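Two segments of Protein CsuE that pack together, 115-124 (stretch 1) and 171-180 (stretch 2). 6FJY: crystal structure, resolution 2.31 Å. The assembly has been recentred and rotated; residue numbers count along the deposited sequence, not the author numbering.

Stretch 1, residues 115-124: SVSPGVYQAD
Stretch 2, residues 171-180: GSLSITVLPD

How do the two backbones lie against each other? Strand 119-123 runs antiparallel to strand 171-178, with 158° between their N-to-C directions and a closest approach of 4.7 Å between axes. Gly119 faces Val177 and Tyr121 faces Ile175 as hydrogen-bonded pairs, with CA atoms 5.3 and 5.0 Å apart; Val120 with Thr176 and Gln122 with Ser174 are the non-hydrogen-bonded pairs between and beyond them, at 4.5 and 4.7 Å CA to CA. Gly119 N donates to Val177 O at 2.9 Å, and Val177 N returns to Gly119 O at 2.9 Å. Tyr121 N reaches Ile175 O at 2.8 Å, and Ile175 N reaches Tyr121 O at 2.9 Å. A longer bond, Ala123 N to Leu173 O at 3.2 Å, extends the ladder. Most strand residues are extended, as in Tyr121 (phi/psi -131/107) and Ile175 (-131/124).

Which bump fills which hollow on the face carrying Tyr121, Ile175 and Val177? Val177, chi1 t, is the chief knob and has 88 Å² covered by the other stretch. It lies across from Gly119, and its CG2 meets Tyr121 CD1 at 3.6 Å and Val116 CG1 at 3.9 Å. Val116, with chi1 at 93°, thus closes one side of the hollow while the tyrosine ring closes another. Tyr121 (chi1 m, chi2 73°) sends its ring back along its own stretch, where its OH donates to Ser117 O at 2.5 Å and so ties down the loop that frames the pocket. Ile175 (chi1 m, chi2 t) sits across from the base of the tyrosine, CB to CB 4.4 Å.

Why is there a glycine at 119, and what does the proline before it do? Gly119 has phi/psi of 153/-179, angles at which a CB would jam against the carbonyl oxygen of Pro118. Pro118 (-64/148, C-gamma exo) leads into the strand with its CA 3.2 Å from Val177 O. Its CB packs on Pro179 CD at 3.8 Å, so two compact rings, both C-gamma exo, meet where the second strand gives way to loop. Neither proline has an N-H to give, and the contact is one of shape.

What occupies the face of Val120, Gln122, Ser174 and Thr176? Val120, chi1 p, lays CG2 3.4 Å from Ser174 OG and 4.2 Å from Thr176 OG1. Ser174 is t and Thr176 m. Gln122 (chi1 t, chi2 p, chi3 -145°) curls its long arm over the second strand toward Ser172, itself t, and Ser174; the orientation of its terminal amide is uncertain. Near this end Ala123 points its methyl toward the other stretch, CB 4.3 Å from Leu173 CB, while the end of Leu173 (chi1 m, chi2 p) leads away. In all, 553 Å² is buried between the stretches.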

# COMPACT_ATOMS: atom_id res chain seq x y z
N SER D 115 -1.61 14.86 8.33
CA SER D 115 -0.31 14.27 8.04
C SER D 115 0.09 13.40 9.23
O SER D 115 0.31 13.92 10.33
CB SER D 115 0.73 15.35 7.76
OG SER D 115 2.00 14.78 7.49
N VAL D 116 0.19 12.09 9.00
CA VAL D 116 0.43 11.13 10.08
C VAL D 116 1.31 10.00 9.56
O VAL D 116 1.39 9.75 8.35
CB VAL D 116 -0.91 10.58 10.64
CG1 VAL D 116 -1.31 9.28 9.95
CG2 VAL D 116 -0.81 10.41 12.13
N SER D 117 1.98 9.32 10.48
CA SER D 117 2.92 8.27 10.12
C SER D 117 2.17 7.00 9.71
O SER D 117 1.04 6.78 10.15
CB SER D 117 3.86 7.97 11.28
OG SER D 117 3.14 7.47 12.40
N PRO D 118 2.78 6.17 8.87
CA PRO D 118 2.15 4.89 8.53
C PRO D 118 2.06 4.00 9.76
O PRO D 118 2.90 4.04 10.66
CB PRO D 118 3.09 4.29 7.48
CG PRO D 118 3.89 5.42 6.97
CD PRO D 118 4.02 6.39 8.11
N GLY D 119 1.01 3.20 9.79
CA GLY D 119 0.73 2.34 10.92
C GLY D 119 -0.76 2.07 11.00
O GLY D 119 -1.54 2.54 10.17
N VAL D 120 -1.14 1.31 12.02
CA VAL D 120 -2.55 1.01 12.25
C VAL D 120 -3.11 2.04 13.22
O VAL D 120 -2.43 2.47 14.17
CB VAL D 120 -2.74 -0.42 12.75
CG1 VAL D 120 -2.11 -0.61 14.12
CG2 VAL D 120 -4.22 -0.75 12.79
N TYR D 121 -4.35 2.45 12.97
CA TYR D 121 -4.99 3.52 13.73
C TYR D 121 -6.36 3.02 14.15
O TYR D 121 -7.27 2.91 13.33
CB TYR D 121 -5.07 4.80 12.90
CG TYR D 121 -3.73 5.49 12.76
CD1 TYR D 121 -2.73 4.97 11.94
CD2 TYR D 121 -3.45 6.67 13.44
CE1 TYR D 121 -1.50 5.59 11.82
CE2 TYR D 121 -2.23 7.30 13.32
CZ TYR D 121 -1.25 6.75 12.51
OH TYR D 121 -0.03 7.39 12.38
N GLN D 122 -6.51 2.71 15.44
CA GLN D 122 -7.70 2.06 15.97
C GLN D 122 -8.62 3.10 16.58
O GLN D 122 -8.18 3.93 17.38
CB GLN D 122 -7.32 1.01 17.02
CG GLN D 122 -8.47 0.11 17.42
CD GLN D 122 -8.89 -0.81 16.30
OE1 GLN D 122 -10.07 -1.12 16.14
NE2 GLN D 122 -7.92 -1.27 15.51
N ALA D 123 -9.90 3.06 16.21
CA ALA D 123 -10.87 3.96 16.81
C ALA D 123 -10.86 3.78 18.33
O ALA D 123 -10.63 2.68 18.84
CB ALA D 123 -12.27 3.70 16.25
N ASP D 124 -11.07 4.88 19.04
CA ASP D 124 -10.89 4.86 20.48
C ASP D 124 -12.06 4.20 21.20
O ASP D 124 -11.90 3.67 22.30
CB ASP D 124 -10.67 6.29 20.99
CG ASP D 124 -9.37 6.87 20.49
OD1 ASP D 124 -8.43 6.09 20.27
OD2 ASP D 124 -9.28 8.10 20.32
N GLY D 171 -19.28 -3.06 16.34
CA GLY D 171 -18.15 -3.33 15.48
C GLY D 171 -16.99 -2.43 15.83
O GLY D 171 -17.15 -1.36 16.42
N SER D 172 -15.80 -2.89 15.45
CA SER D 172 -14.57 -2.14 15.60
C SER D 172 -14.16 -1.54 14.26
O SER D 172 -14.19 -2.23 13.23
CB SER D 172 -13.45 -3.03 16.13
OG SER D 172 -12.21 -2.33 16.09
N LEU D 173 -13.79 -0.27 14.27
CA LEU D 173 -13.34 0.43 13.08
C LEU D 173 -11.84 0.67 13.18
O LEU D 173 -11.33 1.07 14.23
CB LEU D 173 -14.09 1.76 12.91
CG LEU D 173 -15.50 1.80 12.32
CD1 LEU D 173 -16.42 0.75 12.91
CD2 LEU D 173 -16.08 3.19 12.52
N SER D 174 -11.14 0.44 12.07
CA SER D 174 -9.70 0.60 12.02
C SER D 174 -9.32 1.24 10.69
O SER D 174 -9.99 1.04 9.67
CB SER D 174 -8.98 -0.73 12.20
OG SER D 174 -7.58 -0.54 12.29
N ILE D 175 -8.24 2.01 10.72
CA ILE D 175 -7.70 2.70 9.55
C ILE D 175 -6.21 2.41 9.48
O ILE D 175 -5.48 2.67 10.44
CB ILE D 175 -7.94 4.22 9.61
CG1 ILE D 175 -9.44 4.53 9.63
CG2 ILE D 175 -7.24 4.94 8.45
CD1 ILE D 175 -9.74 5.99 9.92
N THR D 176 -5.76 1.88 8.35
CA THR D 176 -4.36 1.54 8.14
C THR D 176 -3.75 2.55 7.16
O THR D 176 -4.11 2.56 5.98
CB THR D 176 -4.20 0.11 7.63
OG1 THR D 176 -4.72 -0.81 8.59
CG2 THR D 176 -2.74 -0.20 7.39
N VAL D 177 -2.85 3.37 7.67
CA VAL D 177 -2.11 4.34 6.87
C VAL D 177 -0.88 3.64 6.31
O VAL D 177 -0.09 3.06 7.07
CB VAL D 177 -1.72 5.55 7.73
CG1 VAL D 177 -1.11 6.63 6.89
CG2 VAL D 177 -2.94 6.07 8.50
N LEU D 178 -0.72 3.69 4.97
CA LEU D 178 0.31 2.95 4.26
C LEU D 178 1.49 3.84 3.92
O LEU D 178 1.32 5.04 3.67
CB LEU D 178 -0.24 2.35 2.97
CG LEU D 178 -1.32 1.28 3.18
CD1 LEU D 178 -1.87 0.83 1.85
CD2 LEU D 178 -0.74 0.12 3.93
N PRO D 179 2.70 3.28 3.93
CA PRO D 179 3.85 4.02 3.42
C PRO D 179 3.64 4.39 1.96
O PRO D 179 2.98 3.68 1.19
CB PRO D 179 5.01 3.03 3.58
CG PRO D 179 4.55 2.09 4.63
CD PRO D 179 3.07 1.96 4.46
N ASP D 180 4.22 5.53 1.57
CA ASP D 180 3.90 6.15 0.29
C ASP D 180 5.10 6.96 -0.19
O ASP D 180 5.80 7.57 0.61
CB ASP D 180 2.66 7.04 0.43
CG ASP D 180 2.05 7.39 -0.90
OD1 ASP D 180 2.57 6.92 -1.93
OD2 ASP D 180 1.05 8.14 -0.91